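Local coordinates for Low molecular weight protein-tyrosine-phosphatase yfkJ (Bacillus subtilis, PDB 4ETM), which removes phosphate from phosphotyrosine in proteins, as a low molecular weight protein tyrosine phosphatase that takes part in ethanol stress resistance, at residues L22-G27 with A57-W62; M18-F23 with D97-I102. All coordinates share one frame; numbering follows the deposited sequence.

Contact 1. Residues L22-G27 with A57-W62; sequences LFVCLG and AGIGGW. With PO4 (phosphate ion), chain C.
The phosphate-binding P-loop of the phosphatase starts here, where strand 19-25 ends at Cys25 and passes into Leu26, beside Gly58 and Ile59 at the end of strand 52-58. The two strands are parallel neighbours. Ala57 N bonds to Phe23 O, and Cys25 N returns a longer bond of 3.3 Å to Ala57 O. Ile59 N donates to Cys25 O at 2.8 Å and closes the parallel pairing. Gly60 N to Leu26 O, at 2.9 Å with a nearly straight N-H...O angle of 167°, is a further bond between the two loops. Both carbonyls are met in their own planes. Cys25 is the catalytic nucleophile. Its SG sits between the backbone N and the carbonyl carbon (chi1 61°), which places it beside the bound phosphate, 3.4 Å from PO4 O3. That oxygen takes a straight bond from Gly27 N and a weak one from Leu26 N. Backbone N-H groups of Ile29, Cys30 and Arg31 also bond to the ion, as expected of the P-loop, which here follows the first strand of a beta-alpha-beta unit closed by helix 31-45 and strand 52-58. On the face opposite Cys25, Val24 CG1 meets Ile59 CD1 at 3.8 Å, the two side chains crossing at about a right angle. Helix 107-117 packs against Ile59 too. Leu26 CG lies anti to its backbone N (chi1 178°). This brings the branch to the edge of the Trp62 indole, with CD1 in the ring plane, 3.7 Å from Trp62 CH2. Phe119 of the second subunit meets this indole edge-to-face and packs on Leu26. One water donates to both Gly27 O and Gly60 O and bridges the two loops.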
loop_
_atom_site.group_PDB
_atom_site.type_symbol
_atom_site.label_atom_id
_atom_site.label_comp_id
_atom_site.label_asym_id
_atom_site.label_seq_id
_atom_site.Cartn_x
_atom_site.Cartn_y
_atom_site.Cartn_z
ATOM N N LEU A 22 8.462 -4.966 14.489
ATOM C CA LEU A 22 7.911 -3.607 14.455
ATOM C C LEU A 22 6.533 -3.623 13.814
ATOM O O LEU A 22 6.388 -4.041 12.669
ATOM C CB LEU A 22 8.832 -2.659 13.688
ATOM C CG LEU A 22 8.247 -1.253 13.570
ATOM C CD1 LEU A 22 8.246 -0.581 14.922
ATOM C CD2 LEU A 22 9.041 -0.429 12.552
ATOM N N PHE A 23 5.520 -3.212 14.577
ATOM C CA PHE A 23 4.160 -3.071 14.059
ATOM C C PHE A 23 3.965 -1.674 13.508
ATOM O O PHE A 23 4.372 -0.702 14.126
ATOM C CB PHE A 23 3.116 -3.368 15.129
ATOM C CG PHE A 23 3.141 -4.777 15.611
ATOM C CD1 PHE A 23 2.518 -5.783 14.887
ATOM C CD2 PHE A 23 3.808 -5.108 16.781
ATOM C CE1 PHE A 23 2.542 -7.094 15.328
ATOM C CE2 PHE A 23 3.835 -6.430 17.233
ATOM C CZ PHE A 23 3.209 -7.420 16.503
ATOM N N VAL A 24 3.386 -1.572 12.321
ATOM C CA VAL A 24 3.279 -0.266 11.676
ATOM C C VAL A 24 1.870 0.016 11.178
ATOM O O VAL A 24 1.261 -0.804 10.465
ATOM C CB VAL A 24 4.269 -0.130 10.488
ATOM C CG1 VAL A 24 4.133 1.230 9.805
ATOM C CG2 VAL A 24 5.706 -0.328 10.944
ATOM N N CYS A 25 1.354 1.183 11.550
ATOM C CA CYS A 25 0.087 1.653 11.007
ATOM C C CYS A 25 0.260 3.090 10.515
ATOM O O CYS A 25 1.372 3.544 10.293
ATOM C CB CYS A 25 -1.033 1.529 12.039
ATOM S SG CYS A 25 -0.826 2.479 13.537
ATOM N N LEU A 26 -0.837 3.800 10.335
ATOM C CA LEU A 26 -0.768 5.157 9.805
ATOM C C LEU A 26 -0.408 6.180 10.877
ATOM O O LEU A 26 0.577 6.921 10.738
ATOM C CB LEU A 26 -2.105 5.510 9.141
ATOM C CG LEU A 26 -2.203 6.925 8.570
ATOM C CD1 LEU A 26 -1.182 7.101 7.481
ATOM C CD2 LEU A 26 -3.622 7.183 8.045
ATOM N N GLY A 27 -1.177 6.207 11.960
ATOM C CA GLY A 27 -0.965 7.223 12.982
ATOM C C GLY A 27 -0.110 6.800 14.156
ATOM O O GLY A 27 0.416 7.631 14.902
ATOM N N ALA A 57 5.279 1.857 15.226
ATOM C CA ALA A 57 5.611 3.169 14.660
ATOM C C ALA A 57 4.602 3.471 13.577
ATOM O O ALA A 57 3.939 2.565 13.058
ATOM C CB ALA A 57 7.031 3.192 14.076
ATOM N N GLY A 58 4.499 4.741 13.200
ATOM C CA GLY A 58 3.502 5.134 12.227
ATOM C C GLY A 58 4.087 5.694 10.950
ATOM O O GLY A 58 5.176 6.245 10.947
ATOM N N ILE A 59 3.340 5.558 9.860
ATOM C CA ILE A 59 3.722 6.179 8.611
ATOM C C ILE A 59 3.735 7.706 8.712
ATOM O O ILE A 59 4.682 8.356 8.239
ATOM C CB ILE A 59 2.796 5.756 7.458
ATOM C CG1 ILE A 59 2.870 4.240 7.239
ATOM C CG2 ILE A 59 3.231 6.481 6.190
ATOM C CD1 ILE A 59 4.283 3.731 6.996
ATOM N N GLY A 60 2.689 8.259 9.336
ATOM C CA GLY A 60 2.516 9.700 9.407
ATOM C C GLY A 60 3.049 10.260 10.708
ATOM O O GLY A 60 3.367 9.510 11.630
ATOM N N GLY A 61 3.118 11.583 10.795
ATOM C CA GLY A 61 3.727 12.222 11.950
ATOM C C GLY A 61 2.807 13.084 12.791
ATOM O O GLY A 61 3.279 13.792 13.686
ATOM N N TRP A 62 1.504 13.027 12.550
ATOM C CA TRP A 62 0.576 13.912 13.256
ATOM C C TRP A 62 0.557 13.724 14.767
ATOM O O TRP A 62 0.279 14.663 15.489
ATOM C CB TRP A 62 -0.853 13.717 12.752
ATOM C CG TRP A 62 -0.964 13.679 11.302
ATOM C CD1 TRP A 62 -1.048 14.751 10.450
ATOM C CD2 TRP A 62 -1.004 12.510 10.489
ATOM N NE1 TRP A 62 -1.145 14.305 9.156
ATOM C CE2 TRP A 62 -1.118 12.934 9.151
ATOM C CE3 TRP A 62 -0.961 11.135 10.764
ATOM C CZ2 TRP A 62 -1.190 12.036 8.089
ATOM C CZ3 TRP A 62 -1.015 10.251 9.709
ATOM C CH2 TRP A 62 -1.139 10.700 8.387
HETATM P P PO4 C . -3.936 4.341 13.450
HETATM O O1 PO4 C . -5.177 5.206 13.350
HETATM O O2 PO4 C . -3.083 4.933 14.522
HETATM O O3 PO4 C . -3.238 4.331 12.126
HETATM O O4 PO4 C . -4.345 2.902 13.703
HETATM O O HOH W 1 1.644 10.018 14.088
#

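Contact 2. Residues M18-F23 with D97-I102; sequences MISVLF and DDFDYI
Leu22 lays its CB over the centre of one face of the Phe99 ring, 3.6 Å from the ring centroid, a CH-pi contact only 14° off the normal. Phe99 CD1 also touches Ser20 CB at 3.5 Å. Beside the ring, Ser20 is held at several points. Its N donates to Asp100 OD2 at 2.9 Å, meeting the anti side of that oxygen 16° out of the carboxylate plane. Its OG, set between the backbone N and the carbonyl carbon (chi1 51°), accepts a bond from Asp100 N at 3.2 Å. Ser20 O receives Tyr101 N and, weakly, Asp100 N. A water lies 2.6 Å from Ser20 OG and donates to Asp100 OD2. The serine and aspartate thus clasp each other where the chain passes from helix 93-98 into strand 101-104. Phe99 is the first residue to leave the helical course. Strand 101-104 then joins the four-stranded parallel sheet, in which strand 19-25 has 52-58 on one side and 101-104 on the other, and Leu22 N bonds to Tyr101 O. Val21 and Tyr101 share the other face of the sheet, where Ile19 CG2 meets the edge of the Tyr101 ring at CE2, 3.9 Å away. Further out, helix 149-170 covers Val21 and Tyr101 through Ile167, while Arg89 and Asp55 pack against Leu22.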
loop_
_atom_site.group_PDB
_atom_site.type_symbol
_atom_site.label_atom_id
_atom_site.label_comp_id
_atom_site.label_asym_id
_atom_site.label_seq_id
_atom_site.Cartn_x
_atom_site.Cartn_y
_atom_site.Cartn_z
ATOM N N MET A 18 18.095 -11.388 20.186
ATOM C CA MET A 18 16.671 -11.167 20.341
ATOM C C MET A 18 16.007 -10.912 18.990
ATOM O O MET A 18 16.556 -10.211 18.150
ATOM C CB MET A 18 16.452 -9.980 21.272
ATOM C CG MET A 18 15.102 -9.958 21.948
ATOM S SD MET A 18 15.307 -9.559 23.689
ATOM C CE MET A 18 13.613 -9.586 24.233
ATOM N N ILE A 19 14.835 -11.498 18.786
ATOM C CA ILE A 19 14.064 -11.295 17.565
ATOM C C ILE A 19 13.241 -10.026 17.751
ATOM O O ILE A 19 12.606 -9.846 18.783
ATOM C CB ILE A 19 13.110 -12.481 17.298
ATOM C CG1 ILE A 19 13.910 -13.779 17.134
ATOM C CG2 ILE A 19 12.202 -12.200 16.076
ATOM C CD1 ILE A 19 13.124 -15.033 17.470
ATOM N N SER A 20 13.265 -9.137 16.768
ATOM C CA SER A 20 12.533 -7.886 16.908
ATOM C C SER A 20 11.420 -7.766 15.881
ATOM O O SER A 20 11.589 -8.133 14.712
ATOM C CB SER A 20 13.473 -6.689 16.803
ATOM O OG SER A 20 14.273 -6.797 15.640
ATOM N N VAL A 21 10.290 -7.236 16.336
ATOM C CA VAL A 21 9.086 -7.086 15.531
ATOM C C VAL A 21 8.595 -5.639 15.628
ATOM O O VAL A 21 8.362 -5.145 16.721
ATOM C CB VAL A 21 7.980 -8.030 16.045
ATOM C CG1 VAL A 21 6.726 -7.903 15.207
ATOM C CG2 VAL A 21 8.477 -9.474 16.050
ATOM N N LEU A 22 8.462 -4.966 14.489
ATOM C CA LEU A 22 7.911 -3.607 14.455
ATOM C C LEU A 22 6.533 -3.623 13.814
ATOM O O LEU A 22 6.388 -4.041 12.669
ATOM C CB LEU A 22 8.832 -2.659 13.688
ATOM C CG LEU A 22 8.247 -1.253 13.570
ATOM C CD1 LEU A 22 8.246 -0.581 14.922
ATOM C CD2 LEU A 22 9.041 -0.429 12.552
ATOM N N PHE A 23 5.520 -3.212 14.577
ATOM C CA PHE A 23 4.160 -3.071 14.059
ATOM C C PHE A 23 3.965 -1.674 13.508
ATOM O O PHE A 23 4.372 -0.702 14.126
ATOM C CB PHE A 23 3.116 -3.368 15.129
ATOM C CG PHE A 23 3.141 -4.777 15.611
ATOM C CD1 PHE A 23 2.518 -5.783 14.887
ATOM C CD2 PHE A 23 3.808 -5.108 16.781
ATOM C CE1 PHE A 23 2.542 -7.094 15.328
ATOM C CE2 PHE A 23 3.835 -6.430 17.233
ATOM C CZ PHE A 23 3.209 -7.420 16.503
ATOM N N ASP A 97 16.127 -1.696 8.567
ATOM C CA ASP A 97 17.284 -2.559 8.760
ATOM C C ASP A 97 17.341 -3.115 10.184
ATOM O O ASP A 97 17.946 -4.154 10.422
ATOM C CB ASP A 97 18.573 -1.802 8.442
ATOM C CG ASP A 97 18.714 -1.471 6.960
ATOM O OD1 ASP A 97 18.129 -2.192 6.116
ATOM O OD2 ASP A 97 19.424 -0.494 6.634
ATOM N N ASP A 98 16.705 -2.418 11.122
ATOM C CA ASP A 98 16.816 -2.756 12.543
ATOM C C ASP A 98 15.957 -3.942 12.958
ATOM O O ASP A 98 16.361 -4.751 13.786
ATOM C CB ASP A 98 16.452 -1.549 13.412
ATOM C CG ASP A 98 17.596 -0.565 13.562
ATOM O OD1 ASP A 98 18.549 -0.624 12.758
ATOM O OD2 ASP A 98 17.535 0.275 14.483
ATOM N N PHE A 99 14.758 -4.035 12.395
ATOM C CA PHE A 99 13.796 -5.023 12.841
ATOM C C PHE A 99 13.739 -6.246 11.950
ATOM O O PHE A 99 13.743 -6.124 10.746
ATOM C CB PHE A 99 12.410 -4.388 12.937
ATOM C CG PHE A 99 12.249 -3.460 14.112
ATOM C CD1 PHE A 99 11.819 -3.943 15.342
ATOM C CD2 PHE A 99 12.509 -2.106 13.990
ATOM C CE1 PHE A 99 11.663 -3.094 16.430
ATOM C CE2 PHE A 99 12.352 -1.253 15.083
ATOM C CZ PHE A 99 11.935 -1.760 16.307
ATOM N N ASP A 100 13.633 -7.424 12.557
ATOM C CA ASP A 100 13.606 -8.671 11.813
ATOM C C ASP A 100 12.295 -8.814 11.026
ATOM O O ASP A 100 12.295 -9.316 9.899
ATOM C CB ASP A 100 13.827 -9.851 12.769
ATOM C CG ASP A 100 15.187 -9.800 13.441
ATOM O OD1 ASP A 100 16.200 -9.736 12.708
ATOM O OD2 ASP A 100 15.248 -9.803 14.693
ATOM N N TYR A 101 11.200 -8.366 11.631
ATOM C CA TYR A 101 9.876 -8.408 11.013
ATOM C C TYR A 101 9.285 -7.017 11.028
ATOM O O TYR A 101 9.311 -6.343 12.053
ATOM C CB TYR A 101 8.932 -9.312 11.807
ATOM C CG TYR A 101 9.288 -10.770 11.748
ATOM C CD1 TYR A 101 8.670 -11.614 10.838
ATOM C CD2 TYR A 101 10.219 -11.304 12.612
ATOM C CE1 TYR A 101 8.996 -12.960 10.773
ATOM C CE2 TYR A 101 10.552 -12.649 12.559
ATOM C CZ TYR A 101 9.928 -13.465 11.639
ATOM O OH TYR A 101 10.242 -14.806 11.583
ATOM N N ILE A 102 8.749 -6.579 9.900
ATOM C CA ILE A 102 7.945 -5.374 9.912
ATOM C C ILE A 102 6.525 -5.751 9.530
ATOM O O ILE A 102 6.296 -6.263 8.441
ATOM C CB ILE A 102 8.532 -4.302 8.990
ATOM C CG1 ILE A 102 9.974 -3.983 9.431
ATOM C CG2 ILE A 102 7.624 -3.079 8.981
ATOM C CD1 ILE A 102 10.617 -2.837 8.705
HETATM O O HOH W 2 16.805 -7.545 15.737
#

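Strand 19-25 lies between its two partners in the parallel sheet. Contact 1 joins it to strand 52-58, and contact 2 joins it to strand 101-104. The contacts overlap at Leu22 and Phe23, and their centres are 15 Å apart. They also touch directly, Val24 CG2 of contact 1 packing 3.9 Å from Ile102 CG2 of contact 2. Contact 1 holds the C-terminal end of the strand, with the nucleophile Cys25 and the bound phosphate. Contact 2 lies nearer the start of the strand, at Ile19 to Leu22. The shared Leu22 has its side chain about 10 Å from that of Cys25. The side chain of Leu26 is about 4 Å from those of Arg31 and of Asp142, the other catalytic residues.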